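Local coordinates for malonyl CoA-acyl carrier protein transacylase (Bartonella henselae, PDB 3QAT) that probably transfers malonyl groups from coenzyme A to acyl carrier protein, supplying the extender units for fatty acid biosynthesis, at residues 7-12 with 75-80; 166-169 with 173-176; 184-189 with 195-200; 301-304 with 308-311. One frame throughout, in Å; residues are numbered along the deposited sequence.

Contact 1: residues 7-12 with 75-80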
loop_
_atom_site.group_PDB
_atom_site.type_symbol
_atom_site.label_atom_id
_atom_site.label_comp_id
_atom_site.label_asym_id
_atom_site.label_seq_id
_atom_site.Cartn_x
_atom_site.Cartn_y
_atom_site.Cartn_z
ATOM N N ALA A 7 17.289 -0.949 9.341
ATOM C CA ALA A 7 16.022 -0.244 9.156
ATOM C C ALA A 7 15.376 -0.690 7.863
ATOM O O ALA A 7 16.052 -1.071 6.897
ATOM C CB ALA A 7 16.271 1.261 9.101
ATOM N N ALA A 8 14.048 -0.656 7.861
ATOM C CA ALA A 8 13.289 -0.838 6.634
ATOM C C ALA A 8 12.363 0.349 6.487
ATOM O O ALA A 8 11.898 0.920 7.490
ATOM C CB ALA A 8 12.495 -2.136 6.673
ATOM N N PHE A 9 12.112 0.730 5.238
ATOM C CA PHE A 9 11.093 1.765 4.954
ATOM C C PHE A 9 9.839 1.064 4.420
ATOM O O PHE A 9 9.905 0.278 3.453
ATOM C CB PHE A 9 11.617 2.734 3.879
ATOM C CG PHE A 9 12.517 3.831 4.391
ATOM C CD1 PHE A 9 13.063 3.815 5.695
ATOM C CD2 PHE A 9 12.830 4.905 3.548
ATOM C CE1 PHE A 9 13.893 4.850 6.131
ATOM C CE2 PHE A 9 13.676 5.940 3.966
ATOM C CZ PHE A 9 14.207 5.919 5.268
ATOM N N THR A 10 8.682 1.399 5.000
ATOM C CA THR A 10 7.404 0.826 4.565
ATOM C C THR A 10 6.495 1.962 4.118
ATOM O O THR A 10 6.565 3.076 4.660
ATOM C CB THR A 10 6.703 -0.011 5.667
ATOM O OG1 THR A 10 6.375 0.818 6.786
ATOM C CG2 THR A 10 7.614 -1.173 6.142
ATOM N N PHE A 11 5.671 1.682 3.108
ATOM C CA PHE A 11 4.890 2.728 2.442
ATOM C C PHE A 11 3.418 2.404 2.495
ATOM O O PHE A 11 3.002 1.322 2.076
ATOM C CB PHE A 11 5.392 2.843 0.979
ATOM C CG PHE A 11 6.813 3.352 0.881
ATOM C CD1 PHE A 11 7.907 2.489 1.081
ATOM C CD2 PHE A 11 7.062 4.699 0.646
ATOM C CE1 PHE A 11 9.233 2.984 0.998
ATOM C CE2 PHE A 11 8.369 5.207 0.576
ATOM C CZ PHE A 11 9.462 4.346 0.754
ATOM N N PRO A 12 2.612 3.332 3.027
ATOM C CA PRO A 12 1.205 3.039 3.231
ATOM C C PRO A 12 0.381 2.981 1.953
ATOM O O PRO A 12 0.796 3.499 0.888
ATOM C CB PRO A 12 0.719 4.163 4.152
ATOM C CG PRO A 12 1.665 5.277 3.964
ATOM C CD PRO A 12 3.003 4.654 3.553
ATOM N N ALA A 75 7.340 12.869 -1.410
ATOM C CA ALA A 75 7.730 14.185 -0.854
ATOM C C ALA A 75 8.595 13.972 0.406
ATOM O O ALA A 75 9.653 14.600 0.556
ATOM C CB ALA A 75 6.493 15.022 -0.502
ATOM N N VAL A 76 8.164 13.086 1.298
ATOM C CA VAL A 76 8.983 12.758 2.478
ATOM C C VAL A 76 10.367 12.223 2.071
ATOM O O VAL A 76 11.394 12.690 2.611
ATOM C CB VAL A 76 8.270 11.770 3.406
ATOM C CG1 VAL A 76 9.227 11.296 4.532
ATOM C CG2 VAL A 76 7.030 12.417 3.991
ATOM N N ILE A 77 10.416 11.284 1.118
ATOM C CA ILE A 77 11.704 10.730 0.668
ATOM C C ILE A 77 12.620 11.842 0.147
ATOM O O ILE A 77 13.822 11.889 0.482
ATOM C CB ILE A 77 11.536 9.611 -0.408
ATOM C CG1 ILE A 77 10.845 8.355 0.179
ATOM C CG2 ILE A 77 12.912 9.258 -1.079
ATOM C CD1 ILE A 77 11.693 7.558 1.242
ATOM N N ARG A 78 12.068 12.724 -0.691
ATOM C CA ARG A 78 12.917 13.753 -1.294
ATOM C C ARG A 78 13.446 14.735 -0.270
ATOM O O ARG A 78 14.607 15.164 -0.373
ATOM C CB ARG A 78 12.197 14.500 -2.412
ATOM C CG ARG A 78 11.882 13.611 -3.566
ATOM C CD ARG A 78 13.050 13.522 -4.505
ATOM N NE ARG A 78 12.687 12.740 -5.689
ATOM C CZ ARG A 78 12.085 13.246 -6.775
ATOM N NH1 ARG A 78 11.724 14.521 -6.838
ATOM N NH2 ARG A 78 11.827 12.460 -7.792
ATOM N N VAL A 79 12.610 15.105 0.702
ATOM C CA VAL A 79 13.095 15.945 1.815
ATOM C C VAL A 79 14.218 15.242 2.593
ATOM O O VAL A 79 15.268 15.844 2.845
ATOM C CB VAL A 79 11.941 16.389 2.765
ATOM C CG1 VAL A 79 12.498 17.115 4.019
ATOM C CG2 VAL A 79 10.960 17.285 2.035
ATOM N N MET A 80 14.023 13.963 2.946
ATOM C CA MET A 80 15.065 13.197 3.629
ATOM C C MET A 80 16.368 13.152 2.825
ATOM O O MET A 80 17.468 13.344 3.378
ATOM C CB MET A 80 14.601 11.766 3.934
ATOM C CG MET A 80 13.443 11.719 4.927
ATOM S SD MET A 80 12.954 10.006 5.300
ATOM C CE MET A 80 14.187 9.481 6.487
#

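Contact 2: residues 166-169 with 173-176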
loop_
_atom_site.group_PDB
_atom_site.type_symbol
_atom_site.label_atom_id
_atom_site.label_comp_id
_atom_site.label_asym_id
_atom_site.label_seq_id
_atom_site.Cartn_x
_atom_site.Cartn_y
_atom_site.Cartn_z
ATOM N N ASN A 166 -6.327 -9.213 2.346
ATOM C CA ASN A 166 -5.160 -8.762 3.123
ATOM C C ASN A 166 -5.026 -9.669 4.342
ATOM O O ASN A 166 -6.035 -9.970 5.011
ATOM C CB ASN A 166 -5.347 -7.401 3.794
ATOM C CG ASN A 166 -5.494 -6.179 2.878
ATOM O OD1 ASN A 166 -5.691 -5.098 3.447
ATOM N ND2 ASN A 166 -5.347 -6.279 1.534
ATOM N N ASP A 167 -3.805 -10.018 4.707
ATOM C CA ASP A 167 -3.528 -10.599 6.003
ATOM C C ASP A 167 -2.668 -9.528 6.693
ATOM O O ASP A 167 -1.470 -9.419 6.409
ATOM C CB ASP A 167 -2.751 -11.923 5.819
ATOM C CG ASP A 167 -2.290 -12.534 7.143
ATOM O OD1 ASP A 167 -2.894 -12.250 8.187
ATOM O OD2 ASP A 167 -1.302 -13.312 7.153
ATOM N N ASN A 168 -3.285 -8.713 7.553
ATOM C CA ASN A 168 -2.633 -7.492 8.066
ATOM C C ASN A 168 -1.886 -7.581 9.381
ATOM O O ASN A 168 -1.127 -6.666 9.729
ATOM C CB ASN A 168 -3.624 -6.320 8.092
ATOM C CG ASN A 168 -3.934 -5.826 6.695
ATOM O OD1 ASN A 168 -3.084 -5.931 5.794
ATOM N ND2 ASN A 168 -5.146 -5.284 6.499
ATOM N N GLY A 169 -2.042 -8.694 10.071
ATOM C CA GLY A 169 -1.432 -8.853 11.394
ATOM C C GLY A 169 -2.401 -8.383 12.469
ATOM O O GLY A 169 -3.438 -7.778 12.175
ATOM N N ILE A 173 -7.929 -9.378 9.193
ATOM C CA ILE A 173 -7.972 -10.002 7.870
ATOM C C ILE A 173 -9.079 -9.318 7.056
ATOM O O ILE A 173 -10.195 -9.127 7.552
ATOM C CB ILE A 173 -8.196 -11.532 7.970
ATOM C CG1 ILE A 173 -6.952 -12.230 8.572
ATOM C CG2 ILE A 173 -8.554 -12.133 6.577
ATOM C CD1 ILE A 173 -7.119 -13.702 8.830
ATOM N N VAL A 174 -8.753 -8.915 5.826
ATOM C CA VAL A 174 -9.736 -8.327 4.921
ATOM C C VAL A 174 -10.083 -9.344 3.849
ATOM O O VAL A 174 -9.185 -9.946 3.257
ATOM C CB VAL A 174 -9.182 -7.049 4.262
ATOM C CG1 VAL A 174 -10.262 -6.376 3.448
ATOM C CG2 VAL A 174 -8.663 -6.098 5.349
ATOM N N ILE A 175 -11.375 -9.575 3.642
ATOM C CA ILE A 175 -11.832 -10.472 2.578
ATOM C C ILE A 175 -12.454 -9.669 1.427
ATOM O O ILE A 175 -12.785 -8.489 1.573
ATOM C CB ILE A 175 -12.839 -11.537 3.093
ATOM C CG1 ILE A 175 -14.032 -10.869 3.772
ATOM C CG2 ILE A 175 -12.108 -12.514 4.026
ATOM C CD1 ILE A 175 -15.153 -11.858 4.164
ATOM N N SER A 176 -12.626 -10.334 0.292
ATOM C CA SER A 176 -13.023 -9.662 -0.948
ATOM C C SER A 176 -13.620 -10.665 -1.913
ATOM O O SER A 176 -13.252 -11.842 -1.892
ATOM C CB SER A 176 -11.778 -9.025 -1.581
ATOM O OG SER A 176 -12.104 -8.317 -2.765
#

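Contact 3: residues 184-189 with 195-200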
loop_
_atom_site.group_PDB
_atom_site.type_symbol
_atom_site.label_atom_id
_atom_site.label_comp_id
_atom_site.label_asym_id
_atom_site.label_seq_id
_atom_site.Cartn_x
_atom_site.Cartn_y
_atom_site.Cartn_z
ATOM N N THR A 184 -22.412 -13.018 3.162
ATOM C CA THR A 184 -22.635 -14.254 3.911
ATOM C C THR A 184 -21.434 -14.549 4.795
ATOM O O THR A 184 -21.585 -14.959 5.931
ATOM C CB THR A 184 -22.964 -15.443 2.996
ATOM O OG1 THR A 184 -24.078 -15.081 2.165
ATOM C CG2 THR A 184 -23.320 -16.681 3.828
ATOM N N ALA A 185 -20.239 -14.320 4.259
ATOM C CA ALA A 185 -19.014 -14.533 5.012
ATOM C C ALA A 185 -18.964 -13.682 6.272
ATOM O O ALA A 185 -18.479 -14.147 7.309
ATOM C CB ALA A 185 -17.789 -14.251 4.121
ATOM N N VAL A 186 -19.443 -12.437 6.185
ATOM C CA VAL A 186 -19.556 -11.576 7.374
ATOM C C VAL A 186 -20.478 -12.208 8.434
ATOM O O VAL A 186 -20.125 -12.246 9.621
ATOM C CB VAL A 186 -19.970 -10.105 7.008
ATOM C CG1 VAL A 186 -20.301 -9.298 8.247
ATOM C CG2 VAL A 186 -18.824 -9.407 6.264
ATOM N N GLU A 187 -21.640 -12.702 8.000
ATOM C CA GLU A 187 -22.577 -13.392 8.907
ATOM C C GLU A 187 -21.881 -14.560 9.601
ATOM O O GLU A 187 -21.953 -14.678 10.837
ATOM C CB GLU A 187 -23.805 -13.880 8.137
ATOM C CG GLU A 187 -24.650 -12.746 7.583
ATOM C CD GLU A 187 -25.670 -13.210 6.546
ATOM O OE1 GLU A 187 -25.704 -14.417 6.211
ATOM O OE2 GLU A 187 -26.440 -12.351 6.052
ATOM N N VAL A 188 -21.172 -15.380 8.819
ATOM C CA VAL A 188 -20.473 -16.546 9.363
ATOM C C VAL A 188 -19.357 -16.135 10.330
ATOM O O VAL A 188 -19.212 -16.684 11.424
ATOM C CB VAL A 188 -19.937 -17.472 8.260
ATOM C CG1 VAL A 188 -19.200 -18.661 8.881
ATOM C CG2 VAL A 188 -21.093 -17.984 7.376
ATOM N N ALA A 189 -18.573 -15.125 9.948
ATOM C CA ALA A 189 -17.518 -14.640 10.837
ATOM C C ALA A 189 -18.051 -14.176 12.187
ATOM O O ALA A 189 -17.450 -14.465 13.242
ATOM C CB ALA A 189 -16.749 -13.505 10.164
ATOM N N LYS A 195 -14.286 -10.669 16.637
ATOM C CA LYS A 195 -14.425 -9.462 17.438
ATOM C C LYS A 195 -15.059 -8.342 16.614
ATOM O O LYS A 195 -15.860 -7.570 17.135
ATOM C CB LYS A 195 -13.083 -9.023 18.040
ATOM C CG LYS A 195 -12.493 -10.026 19.042
ATOM C CD LYS A 195 -13.558 -10.527 20.030
ATOM C CE LYS A 195 -12.970 -10.933 21.375
ATOM N NZ LYS A 195 -12.904 -9.780 22.327
ATOM N N ARG A 196 -14.715 -8.288 15.328
ATOM C CA ARG A 196 -15.281 -7.317 14.391
ATOM C C ARG A 196 -15.516 -8.025 13.072
ATOM O O ARG A 196 -14.682 -8.815 12.647
ATOM C CB ARG A 196 -14.296 -6.165 14.150
ATOM C CG ARG A 196 -14.667 -5.283 12.932
ATOM C CD ARG A 196 -13.699 -4.136 12.727
ATOM N NE ARG A 196 -13.572 -3.346 13.952
ATOM C CZ ARG A 196 -12.730 -2.331 14.118
ATOM N NH1 ARG A 196 -11.913 -1.956 13.129
ATOM N NH2 ARG A 196 -12.693 -1.699 15.291
ATOM N N ALA A 197 -16.648 -7.742 12.426
ATOM C CA ALA A 197 -16.877 -8.232 11.063
ATOM C C ALA A 197 -17.739 -7.208 10.357
ATOM O O ALA A 197 -18.946 -7.125 10.595
ATOM C CB ALA A 197 -17.543 -9.612 11.085
ATOM N N VAL A 198 -17.106 -6.384 9.527
ATOM C CA VAL A 198 -17.819 -5.239 8.953
ATOM C C VAL A 198 -17.813 -5.319 7.437
ATOM O O VAL A 198 -16.748 -5.373 6.813
ATOM C CB VAL A 198 -17.171 -3.899 9.395
ATOM C CG1 VAL A 198 -17.840 -2.723 8.679
ATOM C CG2 VAL A 198 -17.277 -3.707 10.922
ATOM N N LEU A 199 -19.010 -5.326 6.851
ATOM C CA LEU A 199 -19.174 -5.306 5.392
ATOM C C LEU A 199 -18.895 -3.929 4.792
ATOM O O LEU A 199 -19.304 -2.904 5.349
ATOM C CB LEU A 199 -20.596 -5.769 5.031
ATOM C CG LEU A 199 -20.928 -6.020 3.551
ATOM C CD1 LEU A 199 -20.081 -7.166 2.952
ATOM C CD2 LEU A 199 -22.432 -6.329 3.454
ATOM N N LEU A 200 -18.152 -3.926 3.688
ATOM C CA LEU A 200 -17.980 -2.737 2.838
ATOM C C LEU A 200 -18.694 -3.041 1.506
ATOM O O LEU A 200 -18.082 -3.493 0.534
ATOM C CB LEU A 200 -16.497 -2.414 2.638
ATOM C CG LEU A 200 -15.861 -2.127 4.014
ATOM C CD1 LEU A 200 -14.461 -2.679 4.145
ATOM C CD2 LEU A 200 -16.000 -0.627 4.359
#

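Contact 4: residues 301-304 with 308-311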
loop_
_atom_site.group_PDB
_atom_site.type_symbol
_atom_site.label_atom_id
_atom_site.label_comp_id
_atom_site.label_asym_id
_atom_site.label_seq_id
_atom_site.Cartn_x
_atom_site.Cartn_y
_atom_site.Cartn_z
ATOM N N LEU A 301 8.126 3.615 13.731
ATOM C CA LEU A 301 8.094 5.072 13.760
ATOM C C LEU A 301 7.447 5.615 12.512
ATOM O O LEU A 301 7.716 5.129 11.416
ATOM C CB LEU A 301 9.518 5.658 13.874
ATOM C CG LEU A 301 10.320 5.269 15.131
ATOM C CD1 LEU A 301 11.704 5.846 15.040
ATOM C CD2 LEU A 301 9.610 5.750 16.395
ATOM N N THR A 302 6.611 6.631 12.694
ATOM C CA THR A 302 6.003 7.338 11.562
ATOM C C THR A 302 6.939 8.453 11.052
ATOM O O THR A 302 7.619 9.125 11.833
ATOM C CB THR A 302 4.622 7.928 11.920
ATOM O OG1 THR A 302 4.676 8.624 13.175
ATOM C CG2 THR A 302 3.576 6.819 12.023
ATOM N N VAL A 303 6.939 8.667 9.739
ATOM C CA VAL A 303 7.723 9.756 9.116
ATOM C C VAL A 303 6.857 10.561 8.140
ATOM O O VAL A 303 6.787 10.245 6.939
ATOM C CB VAL A 303 8.972 9.215 8.382
ATOM C CG1 VAL A 303 9.934 10.341 8.109
ATOM C CG2 VAL A 303 9.677 8.126 9.222
ATOM N N GLY A 304 6.200 11.597 8.665
ATOM C CA GLY A 304 5.286 12.428 7.880
ATOM C C GLY A 304 5.442 13.910 8.089
ATOM O O GLY A 304 5.010 14.700 7.261
ATOM N N GLU A 308 9.413 14.488 12.534
ATOM C CA GLU A 308 9.617 13.059 12.359
ATOM C C GLU A 308 10.715 12.752 11.361
ATOM O O GLU A 308 11.427 11.768 11.515
ATOM C CB GLU A 308 8.302 12.381 11.913
ATOM C CG GLU A 308 7.287 12.305 13.049
ATOM C CD GLU A 308 5.946 11.763 12.600
ATOM O OE1 GLU A 308 5.629 11.896 11.391
ATOM O OE2 GLU A 308 5.203 11.214 13.460
ATOM N N ILE A 309 10.837 13.578 10.325
ATOM C CA ILE A 309 11.962 13.444 9.394
ATOM C C ILE A 309 13.301 13.621 10.138
ATOM O O ILE A 309 14.205 12.790 10.005
ATOM C CB ILE A 309 11.838 14.426 8.204
ATOM C CG1 ILE A 309 10.742 13.932 7.244
ATOM C CG2 ILE A 309 13.186 14.586 7.484
ATOM C CD1 ILE A 309 10.202 15.039 6.338
ATOM N N GLU A 310 13.405 14.664 10.941
ATOM C CA GLU A 310 14.624 14.891 11.736
ATOM C C GLU A 310 14.945 13.692 12.640
ATOM O O GLU A 310 16.095 13.241 12.675
ATOM C CB GLU A 310 14.546 16.207 12.543
ATOM C CG GLU A 310 14.506 17.491 11.700
ATOM C CD GLU A 310 15.771 17.735 10.884
ATOM O OE1 GLU A 310 16.838 17.159 11.203
ATOM O OE2 GLU A 310 15.702 18.526 9.919
ATOM N N ALA A 311 13.924 13.149 13.319
ATOM C CA ALA A 311 14.098 12.012 14.220
ATOM C C ALA A 311 14.558 10.770 13.460
ATOM O O ALA A 311 15.463 10.058 13.910
ATOM C CB ALA A 311 12.803 11.736 14.997
HETATM O O HOH W 1 10.380 9.362 12.772
#

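Contact 1: residues 7-12 with 75-80
The rings of Phe9 and Phe11 both meet Ile77, but in different ways. The Phe9 ring is approached obliquely, by Ile77 CD1 at the CD2-CE2 bond (3.7 Å from both Phe9 CD2 and Phe9 CE2) and by the methyl of Met80 near CZ. Phe11, in contrast, takes Ile77 CD1 at its edge, close to the ring plane, with Phe11 CZ 3.9 Å from that methyl. This is helix-on-sheet packing: strand 6-11 is an inner strand of the four-stranded parallel sheet of the acyl transferase fold, and helix 62-82 lies against it, its segment 75-80 running at 148° to 7-11. No hydrogen bond joins the two segments; the hold is apolar, and every touching residue is buried. Phe9 also packs on Leu316 of helix 306-316. Phe11 reaches helix 100-107 at Ser103, Ala104 and Ala107, beside a GxSxG sequence consistent with a nucleophile elbow. Met80 makes a Met-aromatic contact, its SD 5.2 Å from the centroid of the Phe9 ring and well off the ring normal. The side chain runs straight through chi2 and then bends at chi3 (80°), which brings Met80 CE to 3.8 Å from Phe9 CZ.

Contact 2: residues 166-169 with 173-176
Asn166 lies alongside Val174, both side chains on the same face of the sheet and pointing the same way. Starting at the root, Asn166 CB sits 3.9 Å from Val174 CB. With CG turned beside the backbone N (chi1 -66°), the chain keeps to the valine, Asn166 CG being 4.0 Å from Val174 CG2. At the tip Asn166 OD1 meets that same methyl, 3.7 Å from Val174 CG2, and also accepts a hydrogen bond from Asn168 ND2 at 3.1 Å. That donor arrives in the carbonyl plane, on a lone pair, and helps to set how the Asn166 amide is turned, as does a bond from Asn166 ND2 to a residue next to the segments. Val174 CG2 thus rests against both ends of the amide-amide bond, being 3.8 Å from Asn168 ND2. The backbones form the antiparallel hairpin of strands 162-169 and 172-176, part of the small subdomain's mixed sheet. Asn166 and Val174 are a hydrogen-bonded pair, Asn166 N giving to Val174 O at 3.1 Å and Val174 N to Asn166 O at 3.0 Å. Next to it, Asp167 and Ile173 make a non-hydrogen-bonded pair with their side chains on the other face. Asp167 OD1 is 4.1 Å from Ile173 CG1; Asp167 OD2 makes a salt bridge with Arg264. Asn168 OD1 hydrogen-bonds His97 NE2, linking the hairpin to the loop that carries the probable nucleophile elbow.

Contact 3: residues 184-189 with 195-200
Val186 and Ala197 meet within a beta-alpha-beta crossover made of strand 172-176, helix 179-191 and strand 196-200, the two strands parallel and the helix packed on their sheet. The helix segment runs nearly antiparallel to the strand (169°), with the two axes 8.0 Å apart. Val186 does most of the work. Its CG1, anti to the backbone N (chi1 171°), rests over the Ala197 peptide, 3.5 Å from Ala197 O, and also reaches the alanine methyl, with Val186 CG1 4.0 Å from Ala197 CB. The other branch goes further along the strand: Val186 CG2 lies 4.1 Å from Leu199 N and 4.2 Å from Leu199 CD1. One helical turn on, Ala189 CB faces Ala197 CB at 4.1 Å, methyl against methyl. The nearest CA atoms across the contact are those of Val186 and Ala197, 5.7 Å apart. The wider setting is the ferredoxin-like small subdomain, in which strand 136-142 lies between strands 172-176 and 196-200, and the helix crosses over it. Leu141 of that middle strand touches both Ala189 and Ala197, while Ile152 of the companion helix 146-155 packs on Ala185, Val188 and Ala189. No hydrogen bond passes between the two segments. Strand 196-200 is tied instead to strand 136-142 through its backbone, and at its start Lys195 and Arg196 both face Ile142 in a classic beta bulge.

Contact 4: residues 301-304 with 308-311
The carboxylate of Glu308 takes two hydrogen bonds from segment 301-304, Thr302 on one oxygen and Gly304 on the other. Thr302 OG1 donates to Glu308 OE2 at 2.7 Å, approaching from well above the carboxylate plane (53° out of it). Gly304 N donates a hydrogen bond to Glu308 OE1 at 2.8 Å and lies nearly in line with the carboxylate C-O bond. Glu308 OE1 has a further hydrogen-bond partner in a residue next to the segments. Thr302 O, 3.4 Å from Glu308 OE1, is not bonded to it, both being acceptors. Glu308 gets there by extending beyond CG (chi2 175°), which carries the carboxylate back over the end of strand 299-303. Through water, Glu308 O and Thr302 O each accept a bond from one molecule, with the water oxygen 2.9 Å from both, so the first turn of helix 306-316 is also linked to the strand through the backbone. Among the apolar contacts, Val303 and Ile309 cross at about a right angle, Val303 CG1 lying 3.8 Å from Ile309 CG1. Both also reach Met80 of helix 62-82. The chain leads here from the edge strand of the parallel sheet into the C-terminal helix, and Thr305 is the N-cap of helix 306-316, its OG1 hydrogen-bonded to Glu308 N. The bonds on the two carboxylate oxygens together restrict its rotation and, with its place near the helix N terminus, would be expected to favour the ionised form of Glu308.

Followed from the N terminus, the four contacts come in series, none nesting in or crossing another. Contact 1 closes a long, mostly helical loop, bringing helix 62-82 back onto strand 6-11. Contacts 2 and 3 follow in the small subdomain: a hairpin closed over three residues, then the helix-to-strand return of 184-189 with 195-200. They share one sheet and touch where Ile175 packs on Ala185. Contact 4 closes a short turn near the C terminus, yet its centre lies about 9 Å from that of contact 1. There Val76 and Met80 meet Val303 and Ile309, so helices 62-82 and 306-316 are tied to the same parallel sheet.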